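Local coordinates for 39 kDa initiator binding protein (Trichomonas vaginalis, PDB 1Q87) that probably recognises, as a whole protein of which this chain is the C-terminal domain, the Initiator (Inr) element of core promoters, at residues A[104-110]-A[171-177]; A[39-43]-A[93-99]. All coordinates share one frame; numbering follows the deposited sequence.

Interaction 1: residues A[104-110]-A[171-177]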
loop_
_atom_site.group_PDB
_atom_site.type_symbol
_atom_site.label_atom_id
_atom_site.label_comp_id
_atom_site.label_asym_id
_atom_site.label_seq_id
_atom_site.Cartn_x
_atom_site.Cartn_y
_atom_site.Cartn_z
ATOM N N MET A 104 1.456 -2.387 -2.787
ATOM C CA MET A 104 0.716 -1.628 -1.776
ATOM C C MET A 104 1.164 -0.183 -1.666
ATOM O O MET A 104 0.331 0.716 -1.677
ATOM C CB MET A 104 0.853 -2.236 -0.376
ATOM C CG MET A 104 0.384 -3.684 -0.267
ATOM S SD MET A 104 0.532 -4.209 1.407
ATOM C CE MET A 104 2.234 -4.940 1.353
ATOM N N PHE A 105 2.475 0.042 -1.590
ATOM C CA PHE A 105 2.992 1.395 -1.398
ATOM C C PHE A 105 4.038 1.969 -2.365
ATOM O O PHE A 105 4.629 2.989 -2.062
ATOM C CB PHE A 105 3.542 1.508 -0.009
ATOM C CG PHE A 105 2.571 1.150 1.060
ATOM C CD1 PHE A 105 1.476 1.983 1.357
ATOM C CD2 PHE A 105 2.787 0.022 1.837
ATOM C CE1 PHE A 105 0.616 1.679 2.425
ATOM C CE2 PHE A 105 1.938 -0.300 2.915
ATOM C CZ PHE A 105 0.858 0.518 3.213
ATOM N N GLY A 106 4.279 1.327 -3.504
ATOM C CA GLY A 106 5.231 1.865 -4.456
ATOM C C GLY A 106 4.616 3.013 -5.270
ATOM O O GLY A 106 3.426 3.314 -5.109
ATOM N N PRO A 107 5.388 3.646 -6.176
ATOM C CA PRO A 107 6.805 3.310 -6.454
ATOM C C PRO A 107 7.748 3.521 -5.283
ATOM O O PRO A 107 7.413 4.183 -4.284
ATOM C CB PRO A 107 7.186 4.205 -7.643
ATOM C CG PRO A 107 5.894 4.928 -8.048
ATOM C CD PRO A 107 5.025 4.925 -6.808
ATOM N N TYR A 108 8.943 2.939 -5.395
ATOM C CA TYR A 108 9.907 3.057 -4.307
ATOM C C TYR A 108 10.351 4.525 -4.040
ATOM O O TYR A 108 10.616 4.875 -2.905
ATOM C CB TYR A 108 11.096 2.142 -4.584
ATOM C CG TYR A 108 12.271 2.825 -5.240
ATOM C CD1 TYR A 108 13.235 3.475 -4.467
ATOM C CD2 TYR A 108 12.420 2.812 -6.620
ATOM C CE1 TYR A 108 14.316 4.095 -5.045
ATOM C CE2 TYR A 108 13.494 3.422 -7.220
ATOM C CZ TYR A 108 14.443 4.070 -6.423
ATOM O OH TYR A 108 15.495 4.730 -6.999
ATOM N N GLU A 109 10.405 5.375 -5.068
ATOM C CA GLU A 109 10.787 6.777 -4.840
ATOM C C GLU A 109 10.013 7.431 -3.714
ATOM O O GLU A 109 10.553 8.272 -3.019
ATOM C CB GLU A 109 10.580 7.661 -6.071
ATOM C CG GLU A 109 11.563 7.409 -7.209
ATOM C CD GLU A 109 11.284 6.098 -7.947
ATOM O OE1 GLU A 109 10.321 5.383 -7.569
ATOM O OE2 GLU A 109 12.022 5.789 -8.914
ATOM N N THR A 110 8.739 7.092 -3.540
ATOM C CA THR A 110 8.008 7.731 -2.448
ATOM C C THR A 110 7.328 6.735 -1.500
ATOM O O THR A 110 6.395 7.073 -0.764
ATOM C CB THR A 110 6.990 8.780 -3.031
ATOM O OG1 THR A 110 6.124 8.153 -3.981
ATOM C CG2 THR A 110 7.784 9.932 -3.772
ATOM N N ASN A 171 -4.101 1.345 -5.115
ATOM C CA ASN A 171 -2.906 2.140 -5.132
ATOM C C ASN A 171 -2.382 1.921 -6.524
ATOM O O ASN A 171 -2.437 0.796 -7.015
ATOM C CB ASN A 171 -1.865 1.643 -4.145
ATOM C CG ASN A 171 -0.525 2.364 -4.324
ATOM O OD1 ASN A 171 -0.466 3.594 -4.243
ATOM N ND2 ASN A 171 0.545 1.606 -4.573
ATOM N N LYS A 172 -1.940 2.996 -7.185
ATOM C CA LYS A 172 -1.346 2.888 -8.517
ATOM C C LYS A 172 0.181 2.819 -8.238
ATOM O O LYS A 172 0.827 3.836 -7.996
ATOM C CB LYS A 172 -1.676 4.125 -9.337
ATOM C CG LYS A 172 -3.158 4.438 -9.419
ATOM C CD LYS A 172 -3.861 3.491 -10.380
ATOM C CE LYS A 172 -3.553 3.841 -11.842
ATOM N NZ LYS A 172 -4.076 2.805 -12.795
ATOM N N PRO A 173 0.774 1.618 -8.286
ATOM C CA PRO A 173 2.209 1.435 -8.019
ATOM C C PRO A 173 3.226 2.156 -8.900
ATOM O O PRO A 173 4.387 2.163 -8.570
ATOM C CB PRO A 173 2.412 -0.098 -8.044
ATOM C CG PRO A 173 1.053 -0.676 -8.360
ATOM C CD PRO A 173 0.204 0.437 -8.934
ATOM N N LEU A 174 2.812 2.761 -10.008
ATOM C CA LEU A 174 3.776 3.497 -10.833
ATOM C C LEU A 174 3.713 5.020 -10.602
ATOM O O LEU A 174 4.484 5.772 -11.192
ATOM C CB LEU A 174 3.547 3.218 -12.322
ATOM C CG LEU A 174 3.491 1.752 -12.753
ATOM C CD1 LEU A 174 3.173 1.617 -14.266
ATOM C CD2 LEU A 174 4.816 1.123 -12.408
ATOM N N ILE A 175 2.826 5.469 -9.717
ATOM C CA ILE A 175 2.672 6.891 -9.488
ATOM C C ILE A 175 3.189 7.357 -8.155
ATOM O O ILE A 175 2.724 6.905 -7.093
ATOM C CB ILE A 175 1.199 7.330 -9.634
ATOM C CG1 ILE A 175 0.676 6.950 -11.023
ATOM C CG2 ILE A 175 1.060 8.841 -9.351
ATOM C CD1 ILE A 175 1.446 7.542 -12.180
ATOM N N GLU A 176 4.146 8.287 -8.222
ATOM C CA GLU A 176 4.759 8.823 -7.020
ATOM C C GLU A 176 3.725 9.519 -6.168
ATOM O O GLU A 176 2.717 10.018 -6.642
ATOM C CB GLU A 176 5.883 9.788 -7.373
ATOM C CG GLU A 176 7.079 9.103 -8.004
ATOM C CD GLU A 176 8.241 10.053 -8.247
ATOM O OE1 GLU A 176 8.524 10.892 -7.352
ATOM O OE2 GLU A 176 8.877 9.951 -9.323
ATOM N N ALA A 177 3.959 9.537 -4.882
ATOM C CA ALA A 177 3.004 10.177 -4.013
ATOM C C ALA A 177 2.706 11.643 -4.397
ATOM O O ALA A 177 1.763 12.248 -3.878
ATOM C CB ALA A 177 3.489 10.074 -2.597
#
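The Pro107 ring overlaps the type I beta turn Lys172 to Ile175, which leads out of strand 165-171 of the five-stranded antiparallel sheet. This contact therefore joins the sheet to the connection between helices 95-105 and 111-123. CG of Pro107 stands 3.2 Å from Pro173 O and meets the Leu174 carbonyl carbon as well. CD of Pro107 reaches Ile175 O at 3.0 Å, a tight approach of a ring carbon to a carbonyl oxygen. The peptide between Gly106 and Pro107 is cis, and the proline ring fits into the curve of the turn while the chain reverses towards Thr110.

Polar contacts lie at two ends of the contact. Near the end of helix 95-105, Asn171 extends its amide towards the helix, with CG anti to the backbone N (chi1 171°). Its ND2 gives its stronger hydrogen bond to Ala103 O and a long, weak one of 3.4 Å to Gly106 O; Met104 O, although 3.0 Å from ND2, is at a poor angle for bonding. OD1 of Asn171 is bonded to Lys114 NZ. That ammonium also holds Gly106 O and Ile175 O, so one lysine of helix 111-123 gathers both segments.

Further along the chain, the carboxylates of Glu109 and Glu176 remain apart, Glu109 OE1 lying 5.1 Å from Glu176 OE2, while Glu109 CB packs against Glu176 CD at 4.0 Å. Thr110 occupies the N-cap position of helix 111-123 but makes no capping bond. Its hydroxyl lies between the backbone N and the carbonyl carbon (chi1 55°) and is used across the contact instead: Ala177 N donates to Thr110 OG1 at 2.7 Å, nearly straight at 171°.

Interaction 2: residues A[39-43]-A[93-99]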
loop_
_atom_site.group_PDB
_atom_site.type_symbol
_atom_site.label_atom_id
_atom_site.label_comp_id
_atom_site.label_asym_id
_atom_site.label_seq_id
_atom_site.Cartn_x
_atom_site.Cartn_y
_atom_site.Cartn_z
ATOM N N VAL A 39 9.621 -4.603 -10.421
ATOM C CA VAL A 39 9.796 -5.496 -9.293
ATOM C C VAL A 39 11.050 -6.358 -9.528
ATOM O O VAL A 39 11.862 -6.539 -8.606
ATOM C CB VAL A 39 8.563 -6.407 -9.079
ATOM C CG1 VAL A 39 8.825 -7.358 -7.887
ATOM C CG2 VAL A 39 7.270 -5.557 -8.805
ATOM N N ASP A 40 11.197 -6.877 -10.746
ATOM C CA ASP A 40 12.365 -7.687 -11.115
ATOM C C ASP A 40 13.648 -6.894 -10.894
ATOM O O ASP A 40 14.551 -7.330 -10.203
ATOM C CB ASP A 40 12.301 -8.096 -12.585
ATOM C CG ASP A 40 11.212 -9.127 -12.867
ATOM O OD1 ASP A 40 10.978 -10.012 -12.005
ATOM O OD2 ASP A 40 10.611 -9.056 -13.966
ATOM N N GLU A 41 13.730 -5.714 -11.475
ATOM C CA GLU A 41 14.908 -4.876 -11.287
ATOM C C GLU A 41 15.291 -4.680 -9.808
ATOM O O GLU A 41 16.444 -4.914 -9.396
ATOM C CB GLU A 41 14.686 -3.496 -11.920
ATOM C CG GLU A 41 15.766 -2.467 -11.564
ATOM C CD GLU A 41 15.347 -1.019 -11.874
ATOM O OE1 GLU A 41 14.716 -0.787 -12.927
ATOM O OE2 GLU A 41 15.665 -0.109 -11.066
ATOM N N ILE A 42 14.331 -4.261 -8.996
ATOM C CA ILE A 42 14.627 -3.991 -7.593
ATOM C C ILE A 42 14.993 -5.232 -6.787
ATOM O O ILE A 42 15.838 -5.177 -5.880
ATOM C CB ILE A 42 13.451 -3.244 -6.955
ATOM C CG1 ILE A 42 13.269 -1.894 -7.674
ATOM C CG2 ILE A 42 13.652 -3.097 -5.480
ATOM C CD1 ILE A 42 12.134 -1.061 -7.117
ATOM N N TRP A 43 14.366 -6.357 -7.124
ATOM C CA TRP A 43 14.636 -7.603 -6.425
ATOM C C TRP A 43 16.094 -8.002 -6.696
ATOM O O TRP A 43 16.829 -8.390 -5.783
ATOM C CB TRP A 43 13.688 -8.700 -6.926
ATOM C CG TRP A 43 14.048 -10.050 -6.401
ATOM C CD1 TRP A 43 14.685 -11.045 -7.087
ATOM C CD2 TRP A 43 13.879 -10.529 -5.059
ATOM N NE1 TRP A 43 14.930 -12.118 -6.250
ATOM C CE2 TRP A 43 14.446 -11.828 -5.000
ATOM C CE3 TRP A 43 13.298 -9.993 -3.900
ATOM C CZ2 TRP A 43 14.455 -12.599 -3.835
ATOM C CZ3 TRP A 43 13.302 -10.755 -2.735
ATOM C CH2 TRP A 43 13.877 -12.050 -2.712
ATOM N N LYS A 93 11.905 -14.548 2.479
ATOM C CA LYS A 93 11.054 -13.785 1.579
ATOM C C LYS A 93 11.418 -14.034 0.152
ATOM O O LYS A 93 12.530 -14.481 -0.133
ATOM C CB LYS A 93 11.154 -12.270 1.910
ATOM C CG LYS A 93 9.973 -11.702 2.762
ATOM C CD LYS A 93 9.592 -12.524 3.987
ATOM C CE LYS A 93 8.684 -11.798 4.989
ATOM N NZ LYS A 93 7.179 -11.898 4.768
ATOM N N SER A 94 10.485 -13.753 -0.757
ATOM C CA SER A 94 10.761 -13.967 -2.160
ATOM C C SER A 94 10.332 -12.770 -2.988
ATOM O O SER A 94 9.819 -11.783 -2.451
ATOM C CB SER A 94 10.065 -15.245 -2.661
ATOM O OG SER A 94 8.709 -15.019 -3.004
ATOM N N LYS A 95 10.534 -12.865 -4.298
ATOM C CA LYS A 95 10.196 -11.774 -5.174
ATOM C C LYS A 95 8.723 -11.431 -4.946
ATOM O O LYS A 95 8.386 -10.278 -4.767
ATOM C CB LYS A 95 10.442 -12.141 -6.657
ATOM C CG LYS A 95 10.745 -10.907 -7.535
ATOM C CD LYS A 95 10.617 -11.100 -9.070
ATOM C CE LYS A 95 11.106 -12.457 -9.563
ATOM N NZ LYS A 95 10.010 -13.484 -9.428
ATOM N N ALA A 96 7.853 -12.434 -4.930
ATOM C CA ALA A 96 6.439 -12.168 -4.735
ATOM C C ALA A 96 6.190 -11.305 -3.488
ATOM O O ALA A 96 5.214 -10.565 -3.456
ATOM C CB ALA A 96 5.648 -13.470 -4.649
ATOM N N ASP A 97 7.043 -11.387 -2.471
ATOM C CA ASP A 97 6.848 -10.530 -1.274
ATOM C C ASP A 97 7.169 -9.062 -1.629
ATOM O O ASP A 97 6.444 -8.142 -1.211
ATOM C CB ASP A 97 7.735 -11.001 -0.133
ATOM C CG ASP A 97 7.386 -12.424 0.311
ATOM O OD1 ASP A 97 6.239 -12.631 0.769
ATOM O OD2 ASP A 97 8.231 -13.342 0.192
ATOM N N LEU A 98 8.232 -8.847 -2.415
ATOM C CA LEU A 98 8.595 -7.503 -2.841
ATOM C C LEU A 98 7.458 -6.990 -3.730
ATOM O O LEU A 98 7.043 -5.837 -3.607
ATOM C CB LEU A 98 9.900 -7.507 -3.643
ATOM C CG LEU A 98 11.043 -6.470 -3.479
ATOM C CD1 LEU A 98 11.528 -6.032 -4.839
ATOM C CD2 LEU A 98 10.630 -5.268 -2.706
ATOM N N TYR A 99 6.963 -7.840 -4.634
ATOM C CA TYR A 99 5.856 -7.468 -5.534
ATOM C C TYR A 99 4.651 -6.950 -4.709
ATOM O O TYR A 99 4.076 -5.903 -4.982
ATOM C CB TYR A 99 5.409 -8.677 -6.347
ATOM C CG TYR A 99 4.369 -8.371 -7.400
ATOM C CD1 TYR A 99 4.748 -8.197 -8.729
ATOM C CD2 TYR A 99 2.999 -8.278 -7.083
ATOM C CE1 TYR A 99 3.806 -7.950 -9.731
ATOM C CE2 TYR A 99 2.016 -8.013 -8.115
ATOM C CZ TYR A 99 2.454 -7.862 -9.432
ATOM O OH TYR A 99 1.592 -7.656 -10.484
#
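Lys95 runs from CB outward across one face of the Trp43 indole, at the junction where strand 92-94 passes into helix 95-105 and that helix packs against helix 29-47. CB of Lys95 lies near Trp43 CD2 and CG. The next carbon makes a CH-pi contact: Lys95 CG is 4.0 Å from the centroid of the five-membered ring and 27° off its normal, with Trp43 CG itself 3.6 Å away. With chi2 extended, Lys95 CD comes within 3.2 Å of Asp40 OD1; the chain then bends at chi3 (-38°) and chi4, CE staying close to the same oxygen. At the tip, Lys95 NZ stays 4.4 Å from Asp40 OD1, beyond a salt bridge, and has a long, weak ion pair with Asp51 OD2.

The same indole face continues over the backbone before the helix, where Trp43 CZ3 meets the Ser94 carbonyl carbon at 3.6 Å. Trp43 NE1 is hydrogen-bonded elsewhere, to Asp51 O. Ser94 is the N-cap residue, and its backbone N points to Asp97 OD2, as in one half of a capping box, though the modelled distance is implausibly short. Trp43 thus lies over the N-cap residue and the start of the helix.

Between the helices, whose short segments approach to 9.7 Å with 119° between their directions, Leu98 fills the centre. Its CD1 touches Ile42 CG2 at 3.7 Å and also lies close to Trp43 N, while Leu98 CG sits at the edge of the indole. At the far end of the interface Val39 packs against Tyr99. CG1 of Val39 lies beside Tyr99 N and CA, and CG2 of Val39 is near Tyr99 CD1 at 3.7 Å.

Helix 95-105 carries both contacts: interaction 2 uses its first turn and the strand before it, interaction 1 its last turn and the chain beyond. Their centres are about 15 Å apart, yet they touch directly, Tyr108 CD2 packing on Ile42 CD1 at 3.9 Å. Helix 29-47 provides a second bridge, since Phe35 meets the Tyr99 ring edge-to-face and also touches Pro173 and Leu174. Along the chain the two are in series, interaction 2 closing before interaction 1 opens. Interaction 2 is mainly apolar and CH-pi packing, whereas interaction 1 joins the end of the helix to the loop leaving the sheet through a proline ring, one good and one weak hydrogen bond.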